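Local coordinates for protein fuculose-1-phosphate aldolase (Glaciozyma antarctica, PDB 4XXF) that binds a zinc ion, belongs to the class II aldolase and adducin family, has an AraD-like alpha/beta fold and assembles from four chains, at residues D139-Y144 with I217-P222; V27-I32 with G44-R49; G1-L6 with G237-S242; A20-R25 with T188-A193; F33-F38 with H250-E255. All coordinates share one frame; numbering follows the deposited sequence. Where two conformers were deposited one is given.

Interaction 1 of 5, residues D139-Y144 with I217-P222; sequences DSCAFY and IPIDEP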
# COMPACT_ATOMS: atom_id res chain seq x y z
N ASP A 139 10.57 16.85 9.35
CA ASP A 139 10.96 16.58 7.96
C ASP A 139 10.57 17.71 7.01
O ASP A 139 11.34 18.07 6.10
CB ASP A 139 10.32 15.26 7.49
CG ASP A 139 10.83 14.04 8.26
OD1 ASP A 139 12.03 13.97 8.61
OD2 ASP A 139 10.03 13.12 8.53
N SER A 140 9.38 18.28 7.21
CA SER A 140 8.92 19.37 6.35
C SER A 140 9.80 20.62 6.45
O SER A 140 9.76 21.47 5.56
CB SER A 140 7.48 19.75 6.69
OG SER A 140 7.39 20.49 7.89
N CYS A 141 10.58 20.73 7.51
CA CYS A 141 11.42 21.91 7.67
C CYS A 141 12.52 21.98 6.62
O CYS A 141 13.14 23.03 6.46
CB CYS A 141 12.03 21.95 9.07
SG CYS A 141 10.82 22.25 10.38
N ALA A 142 12.76 20.89 5.89
CA ALA A 142 13.67 20.94 4.75
C ALA A 142 13.16 21.94 3.70
O ALA A 142 13.93 22.41 2.85
CB ALA A 142 13.83 19.56 4.14
N PHE A 143 11.87 22.26 3.76
CA PHE A 143 11.22 23.14 2.79
C PHE A 143 10.84 24.50 3.35
O PHE A 143 10.23 25.31 2.65
CB PHE A 143 9.96 22.47 2.24
CG PHE A 143 10.25 21.17 1.56
CD1 PHE A 143 10.82 21.15 0.30
CD2 PHE A 143 10.00 19.97 2.20
CE1 PHE A 143 11.12 19.95 -0.31
CE2 PHE A 143 10.30 18.76 1.58
CZ PHE A 143 10.87 18.75 0.34
N TYR A 144 11.20 24.76 4.60
CA TYR A 144 10.89 26.04 5.23
C TYR A 144 11.46 27.20 4.44
O TYR A 144 12.67 27.28 4.23
CB TYR A 144 11.41 26.05 6.66
CG TYR A 144 11.32 27.40 7.32
CD1 TYR A 144 10.10 27.93 7.70
CD2 TYR A 144 12.46 28.16 7.53
CE1 TYR A 144 10.00 29.16 8.29
CE2 TYR A 144 12.38 29.40 8.12
CZ TYR A 144 11.15 29.89 8.49
OH TYR A 144 11.08 31.13 9.08
N ILE A 217 -1.02 21.96 13.91
CA ILE A 217 -0.31 23.02 14.62
C ILE A 217 1.01 23.25 13.90
O ILE A 217 1.84 22.35 13.81
CB ILE A 217 -0.05 22.63 16.09
CG1 ILE A 217 -1.37 22.27 16.78
CG2 ILE A 217 0.67 23.75 16.81
CD1 ILE A 217 -1.22 21.81 18.21
N PRO A 218 1.21 24.46 13.35
CA PRO A 218 2.47 24.73 12.67
C PRO A 218 3.64 24.73 13.64
O PRO A 218 3.47 25.11 14.80
CB PRO A 218 2.26 26.13 12.06
CG PRO A 218 1.20 26.75 12.92
CD PRO A 218 0.30 25.62 13.33
N ILE A 219 4.81 24.29 13.19
CA ILE A 219 6.03 24.46 13.96
C ILE A 219 6.30 25.95 14.11
O ILE A 219 6.12 26.71 13.16
CB ILE A 219 7.20 23.75 13.29
CG1 ILE A 219 6.98 22.25 13.36
CG2 ILE A 219 8.53 24.13 13.94
CD1 ILE A 219 7.94 21.44 12.52
N ASP A 220 6.70 26.38 15.30
CA ASP A 220 7.06 27.78 15.53
C ASP A 220 8.21 28.15 14.58
O ASP A 220 9.12 27.35 14.38
CB ASP A 220 7.45 28.00 16.99
CG ASP A 220 7.46 29.46 17.39
OD1 ASP A 220 6.76 30.27 16.72
OD2 ASP A 220 8.15 29.81 18.37
N GLU A 221 8.15 29.33 13.98
CA GLU A 221 9.11 29.66 12.93
C GLU A 221 10.59 29.61 13.36
O GLU A 221 11.42 29.15 12.58
CB GLU A 221 8.79 31.03 12.32
CG GLU A 221 7.58 31.02 11.39
CD GLU A 221 7.90 31.56 10.00
OE1 GLU A 221 9.04 32.04 9.79
OE2 GLU A 221 7.01 31.50 9.13
N PRO A 222 10.93 30.05 14.59
CA PRO A 222 12.35 29.91 14.95
C PRO A 222 12.82 28.45 14.93
O PRO A 222 13.93 28.16 14.49
CB PRO A 222 12.40 30.48 16.37
CG PRO A 222 11.27 31.46 16.40
CD PRO A 222 10.19 30.80 15.61

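Interaction 2 of 5, residues V27-I32 with G44-R49; sequences VAAIRI and GHLTVR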
# COMPACT_ATOMS: atom_id res chain seq x y z
N VAL A 27 19.61 6.76 -13.83
CA VAL A 27 18.82 5.55 -13.95
C VAL A 27 18.38 5.04 -12.57
O VAL A 27 17.22 4.67 -12.37
CB VAL A 27 19.60 4.46 -14.70
CG1 VAL A 27 18.87 3.14 -14.63
CG2 VAL A 27 19.80 4.87 -16.15
N ALA A 28 19.29 5.05 -11.59
CA ALA A 28 18.94 4.65 -10.24
C ALA A 28 17.81 5.53 -9.70
O ALA A 28 16.88 5.05 -9.06
CB ALA A 28 20.15 4.71 -9.32
N ALA A 29 17.88 6.83 -9.98
CA ALA A 29 16.85 7.76 -9.52
C ALA A 29 15.49 7.44 -10.15
O ALA A 29 14.47 7.42 -9.46
CB ALA A 29 17.26 9.19 -9.83
N ILE A 30 15.49 7.18 -11.45
CA ILE A 30 14.28 6.82 -12.16
C ILE A 30 13.71 5.51 -11.60
O ILE A 30 12.49 5.38 -11.38
CB ILE A 30 14.57 6.71 -13.65
CG1 ILE A 30 14.92 8.10 -14.21
CG2 ILE A 30 13.39 6.10 -14.37
CD1 ILE A 30 15.66 8.08 -15.56
N ARG A 31 14.59 4.55 -11.33
CA ARG A 31 14.17 3.28 -10.72
C ARG A 31 13.59 3.49 -9.31
O ARG A 31 12.64 2.79 -8.91
CB ARG A 31 15.34 2.29 -10.68
CG ARG A 31 15.69 1.73 -12.05
CD ARG A 31 14.84 0.50 -12.38
NE ARG A 31 15.27 -0.12 -13.64
CZ ARG A 31 15.31 -1.42 -13.86
NH1 ARG A 31 14.98 -2.28 -12.91
NH2 ARG A 31 15.73 -1.87 -15.03
N ILE A 32 14.15 4.43 -8.55
CA ILE A 32 13.59 4.76 -7.24
C ILE A 32 12.18 5.31 -7.40
O ILE A 32 11.26 4.93 -6.66
CB ILE A 32 14.48 5.78 -6.48
CG1 ILE A 32 15.75 5.11 -5.96
CG2 ILE A 32 13.69 6.46 -5.34
CD1 ILE A 32 16.88 6.08 -5.65
N GLY A 44 6.31 12.57 -16.62
CA GLY A 44 7.49 12.58 -15.79
C GLY A 44 8.78 12.56 -16.55
O GLY A 44 8.97 11.88 -17.56
N HIS A 45 9.70 13.32 -15.99
CA HIS A 45 11.02 13.42 -16.57
C HIS A 45 12.01 13.71 -15.47
O HIS A 45 11.74 14.42 -14.51
CB HIS A 45 11.07 14.51 -17.65
CG HIS A 45 9.82 15.34 -17.72
ND1 HIS A 45 9.64 16.48 -16.97
CD2 HIS A 45 8.69 15.18 -18.44
CE1 HIS A 45 8.46 17.00 -17.23
NE2 HIS A 45 7.85 16.22 -18.11
N LEU A 46 13.17 13.09 -15.62
CA LEU A 46 14.30 13.36 -14.75
C LEU A 46 15.47 13.68 -15.66
O LEU A 46 15.76 12.93 -16.59
CB LEU A 46 14.62 12.18 -13.83
CG LEU A 46 13.72 11.91 -12.63
CD1 LEU A 46 12.38 11.27 -13.04
CD2 LEU A 46 14.45 11.02 -11.64
N THR A 47 16.13 14.81 -15.41
CA THR A 47 17.24 15.22 -16.25
C THR A 47 18.51 15.44 -15.45
O THR A 47 18.45 15.77 -14.25
CB THR A 47 16.93 16.54 -17.00
OG1 THR A 47 16.56 17.56 -16.07
CG2 THR A 47 15.79 16.35 -18.02
N VAL A 48 19.65 15.21 -16.09
CA VAL A 48 20.92 15.64 -15.52
C VAL A 48 21.76 16.32 -16.60
O VAL A 48 21.83 15.86 -17.75
CB VAL A 48 21.70 14.46 -14.85
CG1 VAL A 48 22.11 13.41 -15.88
CG2 VAL A 48 22.91 14.97 -14.10
N ARG A 49 22.37 17.43 -16.23
CA ARG A 49 23.24 18.16 -17.14
C ARG A 49 24.47 17.34 -17.46
O ARG A 49 25.10 16.76 -16.56
CB ARG A 49 23.64 19.48 -16.50
CG ARG A 49 24.18 20.51 -17.45
CD ARG A 49 24.71 21.67 -16.66
NE ARG A 49 23.71 22.39 -15.86
CZ ARG A 49 22.95 23.39 -16.33
NH1 ARG A 49 23.00 23.73 -17.61
NH2 ARG A 49 22.12 24.04 -15.53

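Interaction 3 of 5, residues G1-L6 with G237-S242; sequences GGLAAL and GYFQAS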
# COMPACT_ATOMS: atom_id res chain seq x y z
N GLY A 1 33.76 6.45 9.66
CA GLY A 1 33.96 7.72 8.99
C GLY A 1 33.95 8.91 9.93
O GLY A 1 34.02 8.74 11.15
N GLY A 2 33.90 10.12 9.38
CA GLY A 2 33.92 10.33 7.94
C GLY A 2 32.58 10.69 7.31
O GLY A 2 32.24 10.19 6.24
N LEU A 3 31.82 11.56 7.97
CA LEU A 3 30.50 11.93 7.47
C LEU A 3 30.56 12.80 6.21
O LEU A 3 29.73 12.65 5.31
CB LEU A 3 29.71 12.66 8.56
CG LEU A 3 28.31 13.15 8.17
CD1 LEU A 3 27.43 11.99 7.71
CD2 LEU A 3 27.68 13.88 9.34
N ALA A 4 31.55 13.69 6.15
CA ALA A 4 31.67 14.62 5.02
C ALA A 4 31.72 13.90 3.67
O ALA A 4 31.05 14.32 2.72
CB ALA A 4 32.90 15.49 5.20
N ALA A 5 32.49 12.82 3.58
CA ALA A 5 32.62 12.05 2.34
C ALA A 5 31.30 11.43 1.90
O ALA A 5 31.11 11.13 0.73
CB ALA A 5 33.68 10.96 2.51
N LEU A 6 30.40 11.24 2.86
CA LEU A 6 29.12 10.61 2.57
C LEU A 6 28.07 11.61 2.09
O LEU A 6 26.99 11.22 1.68
CB LEU A 6 28.61 9.87 3.81
CG LEU A 6 29.47 8.72 4.31
CD1 LEU A 6 28.96 8.22 5.65
CD2 LEU A 6 29.51 7.59 3.30
N GLY A 237 20.77 17.15 1.64
CA GLY A 237 19.95 16.48 0.64
C GLY A 237 20.63 15.25 0.08
O GLY A 237 20.02 14.19 -0.03
N TYR A 238 21.91 15.40 -0.25
CA TYR A 238 22.69 14.28 -0.75
C TYR A 238 22.64 13.11 0.24
O TYR A 238 22.37 11.96 -0.13
CB TYR A 238 24.15 14.71 -1.00
CG TYR A 238 24.91 13.72 -1.84
CD1 TYR A 238 25.53 12.61 -1.27
CD2 TYR A 238 24.97 13.86 -3.21
CE1 TYR A 238 26.19 11.68 -2.05
CE2 TYR A 238 25.62 12.94 -4.00
CZ TYR A 238 26.23 11.86 -3.42
OH TYR A 238 26.86 10.95 -4.24
N PHE A 239 22.88 13.41 1.50
CA PHE A 239 22.91 12.37 2.52
C PHE A 239 21.52 11.76 2.76
O PHE A 239 21.37 10.54 2.92
CB PHE A 239 23.48 12.94 3.82
CG PHE A 239 23.85 11.90 4.84
CD1 PHE A 239 24.87 11.00 4.60
CD2 PHE A 239 23.20 11.86 6.07
CE1 PHE A 239 25.22 10.05 5.55
CE2 PHE A 239 23.55 10.91 7.02
CZ PHE A 239 24.56 10.01 6.75
N GLN A 240 20.49 12.60 2.77
CA GLN A 240 19.13 12.12 3.03
C GLN A 240 18.63 11.18 1.91
O GLN A 240 17.81 10.29 2.18
CB GLN A 240 18.18 13.30 3.23
CG GLN A 240 18.31 13.95 4.61
CD GLN A 240 17.63 15.31 4.72
OE1 GLN A 240 17.99 16.27 4.04
NE2 GLN A 240 16.63 15.39 5.59
N ALA A 241 19.14 11.34 0.69
CA ALA A 241 18.78 10.44 -0.41
C ALA A 241 19.53 9.11 -0.34
O ALA A 241 19.10 8.14 -0.95
CB ALA A 241 19.07 11.10 -1.76
N SER A 242 20.66 9.07 0.37
CA SER A 242 21.57 7.93 0.21
C SER A 242 20.98 6.54 0.50
O SER A 242 21.27 5.62 -0.26
CB SER A 242 22.85 8.17 1.04
OG SER A 242 22.62 8.23 2.43

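Interaction 4 of 5, residues A20-R25 with T188-A193; sequences AWLKER and TTIDSA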
# COMPACT_ATOMS: atom_id res chain seq x y z
N ALA A 20 29.72 8.54 -16.91
CA ALA A 20 29.25 7.17 -16.65
C ALA A 20 28.58 7.08 -15.28
O ALA A 20 27.54 6.43 -15.14
CB ALA A 20 30.42 6.18 -16.74
N TRP A 21 29.14 7.75 -14.28
CA TRP A 21 28.56 7.77 -12.94
C TRP A 21 27.19 8.43 -12.95
O TRP A 21 26.21 7.92 -12.38
CB TRP A 21 29.47 8.52 -11.95
CG TRP A 21 28.78 8.79 -10.63
CD1 TRP A 21 28.06 9.90 -10.28
CD2 TRP A 21 28.73 7.91 -9.49
NE1 TRP A 21 27.57 9.77 -9.00
CE2 TRP A 21 27.98 8.56 -8.49
CE3 TRP A 21 29.26 6.65 -9.23
CZ2 TRP A 21 27.73 7.99 -7.25
CZ3 TRP A 21 29.02 6.08 -7.98
CH2 TRP A 21 28.26 6.75 -7.01
N LEU A 22 27.11 9.59 -13.59
CA LEU A 22 25.88 10.37 -13.62
C LEU A 22 24.76 9.64 -14.36
O LEU A 22 23.62 9.68 -13.91
CB LEU A 22 26.12 11.74 -14.25
CG LEU A 22 26.95 12.72 -13.42
CD1 LEU A 22 27.28 13.94 -14.24
CD2 LEU A 22 26.23 13.12 -12.13
N LYS A 23 25.06 8.98 -15.47
CA LYS A 23 24.03 8.23 -16.19
C LYS A 23 23.50 7.08 -15.33
O LYS A 23 22.29 6.87 -15.25
CB LYS A 23 24.58 7.72 -17.53
CG LYS A 23 24.81 8.82 -18.56
CD LYS A 23 25.36 8.30 -19.89
CE LYS A 23 24.34 7.45 -20.63
NZ LYS A 23 24.91 6.94 -21.91
N GLU A 24 24.39 6.35 -14.67
CA GLU A 24 23.92 5.29 -13.80
C GLU A 24 23.09 5.87 -12.64
O GLU A 24 22.08 5.28 -12.23
CB GLU A 24 25.10 4.47 -13.26
CG GLU A 24 24.63 3.33 -12.33
CD GLU A 24 25.76 2.65 -11.57
OE1 GLU A 24 26.94 2.96 -11.82
OE2 GLU A 24 25.45 1.81 -10.71
N ARG A 25 23.50 7.02 -12.12
CA ARG A 25 22.82 7.62 -10.97
C ARG A 25 21.42 8.09 -11.39
O ARG A 25 20.47 7.97 -10.61
CB ARG A 25 23.64 8.78 -10.39
CG ARG A 25 23.36 9.10 -8.93
CD ARG A 25 23.77 7.94 -8.05
NE ARG A 25 23.88 8.28 -6.63
CZ ARG A 25 24.14 7.38 -5.69
NH1 ARG A 25 24.33 6.11 -6.03
NH2 ARG A 25 24.22 7.74 -4.42
N THR A 188 21.62 20.44 -6.92
CA THR A 188 22.99 20.55 -7.40
C THR A 188 23.54 19.16 -7.71
O THR A 188 24.58 19.05 -8.36
CB THR A 188 23.91 21.25 -6.39
OG1 THR A 188 23.97 20.49 -5.17
CG2 THR A 188 23.41 22.67 -6.10
N THR A 189 22.85 18.13 -7.24
CA THR A 189 23.14 16.74 -7.59
C THR A 189 21.84 16.04 -7.88
O THR A 189 20.77 16.49 -7.45
CB THR A 189 23.87 15.96 -6.47
OG1 THR A 189 23.07 15.96 -5.28
CG2 THR A 189 25.25 16.54 -6.19
N ILE A 190 21.91 14.94 -8.63
CA ILE A 190 20.76 14.06 -8.81
C ILE A 190 20.24 13.63 -7.44
O ILE A 190 19.04 13.64 -7.19
CB ILE A 190 21.14 12.82 -9.62
CG1 ILE A 190 21.54 13.20 -11.04
CG2 ILE A 190 20.02 11.79 -9.62
CD1 ILE A 190 22.39 12.14 -11.71
N ASP A 191 21.16 13.28 -6.55
CA ASP A 191 20.79 12.76 -5.25
C ASP A 191 19.95 13.74 -4.45
O ASP A 191 18.91 13.38 -3.91
CB ASP A 191 22.05 12.41 -4.45
CG ASP A 191 22.94 11.41 -5.17
OD1 ASP A 191 23.28 10.37 -4.56
OD2 ASP A 191 23.30 11.64 -6.34
N SER A 192 20.38 15.00 -4.38
CA SER A 192 19.61 15.95 -3.59
C SER A 192 18.25 16.23 -4.24
O SER A 192 17.26 16.32 -3.53
CB SER A 192 20.38 17.25 -3.36
OG SER A 192 20.60 17.97 -4.56
N ALA A 193 18.18 16.34 -5.56
CA ALA A 193 16.89 16.53 -6.21
C ALA A 193 15.92 15.39 -5.87
O ALA A 193 14.73 15.62 -5.65
CB ALA A 193 17.06 16.63 -7.72
O HOH W 1 26.00 11.24 -6.94

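Interaction 5 of 5, residues F33-F38 with H250-E255; sequences FANEGF and HLQGEE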
# COMPACT_ATOMS: atom_id res chain seq x y z
N PHE A 33 11.98 6.21 -8.36
CA PHE A 33 10.64 6.76 -8.59
C PHE A 33 9.64 5.65 -8.90
O PHE A 33 8.54 5.65 -8.36
CB PHE A 33 10.66 7.80 -9.72
CG PHE A 33 11.00 9.20 -9.26
CD1 PHE A 33 12.07 9.43 -8.40
CD2 PHE A 33 10.25 10.28 -9.67
CE1 PHE A 33 12.40 10.73 -7.97
CE2 PHE A 33 10.55 11.57 -9.25
CZ PHE A 33 11.64 11.80 -8.40
N ALA A 34 10.03 4.67 -9.71
CA ALA A 34 9.13 3.54 -9.97
C ALA A 34 8.91 2.72 -8.71
O ALA A 34 7.78 2.30 -8.43
CB ALA A 34 9.68 2.66 -11.06
N ASN A 35 9.96 2.49 -7.93
CA ASN A 35 9.84 1.65 -6.74
C ASN A 35 8.96 2.30 -5.66
O ASN A 35 8.28 1.60 -4.91
CB ASN A 35 11.23 1.34 -6.18
CG ASN A 35 11.22 0.24 -5.17
OD1 ASN A 35 10.91 -0.92 -5.51
ND2 ASN A 35 11.57 0.56 -3.94
N GLU A 36 8.99 3.63 -5.60
CA GLU A 36 8.14 4.40 -4.69
C GLU A 36 6.72 4.58 -5.22
O GLU A 36 5.84 5.06 -4.50
CB GLU A 36 8.75 5.78 -4.42
CG GLU A 36 10.11 5.73 -3.72
CD GLU A 36 10.05 5.21 -2.30
OE1 GLU A 36 9.04 5.46 -1.59
OE2 GLU A 36 11.01 4.55 -1.87
N GLY A 37 6.50 4.22 -6.48
CA GLY A 37 5.20 4.43 -7.11
C GLY A 37 4.89 5.87 -7.48
O GLY A 37 3.72 6.24 -7.58
N PHE A 38 5.93 6.67 -7.71
CA PHE A 38 5.77 8.09 -8.01
C PHE A 38 5.36 8.34 -9.45
O PHE A 38 5.01 9.46 -9.81
CB PHE A 38 7.06 8.87 -7.77
CG PHE A 38 7.48 8.97 -6.32
CD1 PHE A 38 6.62 8.70 -5.27
CD2 PHE A 38 8.77 9.37 -6.03
CE1 PHE A 38 7.06 8.81 -3.95
CE2 PHE A 38 9.21 9.48 -4.73
CZ PHE A 38 8.36 9.20 -3.69
N HIS A 250 20.83 -2.50 -4.56
CA HIS A 250 20.72 -3.87 -4.06
C HIS A 250 19.61 -4.63 -4.78
O HIS A 250 19.80 -5.78 -5.19
CB HIS A 250 20.49 -3.85 -2.55
CG HIS A 250 20.27 -5.20 -1.96
ND1 HIS A 250 21.28 -6.13 -1.82
CD2 HIS A 250 19.15 -5.78 -1.46
CE1 HIS A 250 20.79 -7.22 -1.25
NE2 HIS A 250 19.50 -7.04 -1.03
N LEU A 251 18.45 -4.00 -4.96
CA LEU A 251 17.29 -4.70 -5.52
C LEU A 251 17.38 -4.92 -7.03
O LEU A 251 17.01 -5.97 -7.53
CB LEU A 251 16.00 -3.93 -5.22
CG LEU A 251 15.63 -3.79 -3.74
CD1 LEU A 251 14.40 -2.90 -3.61
CD2 LEU A 251 15.41 -5.14 -3.09
N GLN A 252 17.84 -3.89 -7.75
CA GLN A 252 17.67 -3.88 -9.20
C GLN A 252 18.91 -3.45 -9.97
O GLN A 252 18.86 -3.34 -11.20
CB GLN A 252 16.48 -2.98 -9.58
CG GLN A 252 15.15 -3.63 -9.22
CD GLN A 252 13.95 -2.71 -9.38
OE1 GLN A 252 13.98 -1.75 -10.15
NE2 GLN A 252 12.88 -3.00 -8.65
N GLY A 253 20.02 -3.21 -9.27
CA GLY A 253 21.24 -2.76 -9.92
C GLY A 253 21.70 -3.62 -11.08
O GLY A 253 22.10 -3.10 -12.12
N GLU A 254 21.63 -4.94 -10.93
CA GLU A 254 22.07 -5.82 -12.01
C GLU A 254 21.25 -5.58 -13.28
O GLU A 254 21.79 -5.65 -14.39
CB GLU A 254 21.96 -7.29 -11.59
CG GLU A 254 22.89 -7.68 -10.46
CD GLU A 254 22.88 -9.17 -10.19
OE1 GLU A 254 22.30 -9.92 -11.00
OE2 GLU A 254 23.44 -9.59 -9.16
N GLU A 255 19.97 -5.27 -13.11
CA GLU A 255 19.08 -4.97 -14.25
C GLU A 255 19.39 -3.61 -14.86
O GLU A 255 19.53 -3.47 -16.08
CB GLU A 255 17.60 -4.97 -13.82
CG GLU A 255 17.02 -6.33 -13.42
CD GLU A 255 15.53 -6.27 -13.04
OE1 GLU A 255 14.89 -5.19 -13.13
OE2 GLU A 255 14.98 -7.33 -12.66
O HOH W 2 10.46 -1.27 -8.33

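Interaction 1 of 5, residues D139-Y144 with I217-P222
Tyr-144 presents its hydroxyl end to the carboxylate of Glu-221, and the two side chains cross at about a right angle. The carboxylate lies at the edge of the phenol ring, close to its plane, but is itself turned so that the two planes stand 80° apart. The hydroxyl would donate to OE1, but the modelled separation of Tyr-144 OH and Glu-221 OE1, 2.3 Å, is implausibly short, so the details of this bond are doubtful. Tyrosine suits the spot because its ring lies against Ala-224 and Ala-225 of helix 221-231 while its oxygen reaches the more exposed glutamate. CG stands anti to the backbone N (chi1 171°), which swings the ring toward the start of that helix; the glutamate chain bends at chi2 to bring its end round to the phenol. Deeper in, the contact turns apolar: Cys-141 SG meets Ile-219 CD1 at 3.7 Å, a small sulfur against the far methyl of an extended isoleucine. Asp-139, facing elsewhere, bonds through OD1 to ND1 of His-119 of the second subunit, a zinc-binding position, and so probably helps to orient that ligand. The 3-10 turn 139-143 is thus wedged between two helices: Cys-141 also touches Ala-224 and Thr-227 of helix 221-231, whereas Ala-142 and Phe-143 lie on Met-199 of helix 190-213.

Interaction 2 of 5, residues V27-I32 with G44-R49
Leu-46, which reaches across to Ala-29 and Ile-30, is followed in its strand by Thr-47, whose OG1 is gripped by two imidazoles, His-102 ND1 and His-106 NE2. The threonine points away from helix 15-36, the leucine toward it, so one face of the strand carries a polar cluster and the other an apolar seam. Across that seam the touching is done by one branch of Leu-46. CD2 lies 3.8 Å from Ala-29 CB and 3.9 Å from Ile-30 CG1, while Leu-46 CB backs the same isoleucine carbon at 4.1 Å. Leu-46 and Ile-30 run past each other in opposite directions, so each lies alongside the other's shaft. With CG1 beside the backbone N and anti to the carbonyl carbon (chi1 -67°), Ile-30 lays that branch along the leucine. Alanine suits position 29 because its single methyl lets helix and strand come close, with the CA atoms of Ile-30 and Leu-46 only 7.0 Å apart. No hydrogen bond joins the two segments; Leu-46 N is bonded instead to Asn-60 OD1. Leu-26 and Phe-33, from the same helix, also pack on Leu-46. The contact is therefore a helix laid on the central sheet: strand 45-49 runs between strands 56-59 and 114-118, and Ala-29 continues the apolar layer to Ile-190 and Val-194 of helix 190-213.

Interaction 3 of 5, residues G1-L6 with G237-S242
Leu-3 lays its CD1 methyl over one face of the Phe-239 ring, a CH-pi contact. The carbon is 3.9 Å from the ring centroid, 24° off the normal, displaced toward the rim where CZ and CE1 lie. The leucine branch crosses the phenylalanine at about a right angle, and its CG anti to the backbone N (chi1 178°) carries the methyl out to the ring. Leu-6 packs beside the same ring, with Leu-6 CB 3.8 Å from Phe-239 CE1. Its carbonyl oxygen faces ring edges, with Leu-6 O 3.6 Å from CD1 of Phe-239 and equally far from CD1 of Tyr-238, an electrostatically sensible place for an oxygen opposite weakly positive C-H groups. A turn-like bond from Leu-6 N to Leu-3 O, 2.9 Å, brings the two leucines to one partner. Within the helix, Ser-242 OG donates to Phe-239 O at 2.7 Å, on a lone pair in the carbonyl plane; Ser-242 N bonds to the same oxygen. The N-terminal segment thus lies against helix 234-256 at a subunit boundary: Phe-239 also meets Phe-62 of the second subunit edge-to-face, both leucines touch Ile-93 of that subunit, and Tyr-238 leans toward helix 190-213 at Asp-191.

Interaction 4 of 5, residues A20-R25 with T188-A193
Arg-25 holds Asp-191 side-on, with two nitrogens on one oxygen: NH2 lies 2.8 Å from OD1, and NE is 3.0 Å from the same atom. The second of these bonds is more bent, 138° at the hydrogen, and NE makes a weak, longer approach to OD2. The carboxylate sits at the guanidinium edge, the two planes 33° apart. A bend at chi2 (64°) turns the arginine chain to this grip. Alongside, Ile-190 CD1 packs on the arginine stem, 3.8 Å from Arg-25 CB, and reaches 4.0 Å from Leu-22 CD2; a branched apolar residue can touch both the leucine and the aliphatic part of the arginine. Around the pair, Phe-245 makes a cation-pi contact with Arg-25. In one of the two conformers of Trp-21, and for that conformer alone, CZ2 lies over one guanidinium face, toward its rim, and NE1 donates to a water that donates to Asp-191 OD2. Farther out, Thr-189 and Ser-192 form a capping box: Ser-192 N donates to Thr-189 OG1 at 3.0 Å, while the return bond is weak. Asp-191 stands in the first turn of this capped helix, whose end, together with the arginine, would probably favour its charged form; the salt bridge, with Phe-245 beside it, ties helices 15-36 and 190-213.

Interaction 5 of 5, residues F33-F38 with H250-E255
Asn-35 approaches Leu-251 and Gln-252 without closing on either: its OD1 is 4.4 Å from Leu-251 CD1 and 4.3 Å from Gln-252 NE2. A water spans the second gap, donating to Asn-35 OD1 at 2.9 Å and accepting from Gln-252 NE2 at 3.0 Å. On this solvent side the amides of asparagine and glutamine are well suited, since each can meet water as donor or acceptor. The close packing lies not between the segments but within 33-38. Helix 15-36 ends in a Schellman motif, Phe-38 N bonding to Phe-33 O at 2.9 Å and Gly-37 N to Ala-34 O; the positive phi of Gly-37 (75°) is readily taken by glycine. This turn brings Phe-38 back over Phe-33, with CD2 of Phe-38 3.9 Å above the centre of the Phe-33 ring, and both rings meet Phe-197. The other end of the Gln-252 amide is also held: its OE1 probably accepts from Arg-31 NH1, a nitrogen that Glu-255 OE1 meets in a salt bridge. Leu-251 rests on Arg-67 of the second subunit. With OE1 probably engaged by an arginine, NE2 is turned to the water, which donates a hydrogen to Asn-35 OD1: a polar relay, rather than direct packing, links the two helices here.

In the fold
Interaction 2 is fully buried, interactions 1, 3 and 4 partly so, and interaction 5 lies at the surface. Helix 15-36 serves three of them in succession, offering a salt bridge in interaction 4, plain apolar packing against the sheet in interaction 2 and a water bridge in interaction 5. Interactions 2 and 4 merge where Ile-190 meets Val-48, while Tyr-238 joins interaction 3 to the Asp-191 end of interaction 4. Helix 234-256 is shared by interactions 3 and 5, which, like interaction 1, also touch the second subunit. Interaction 1 stands apart, its centre 23 Å or more from the others, and mixes an apolar pair with a polar pair nearer the surface.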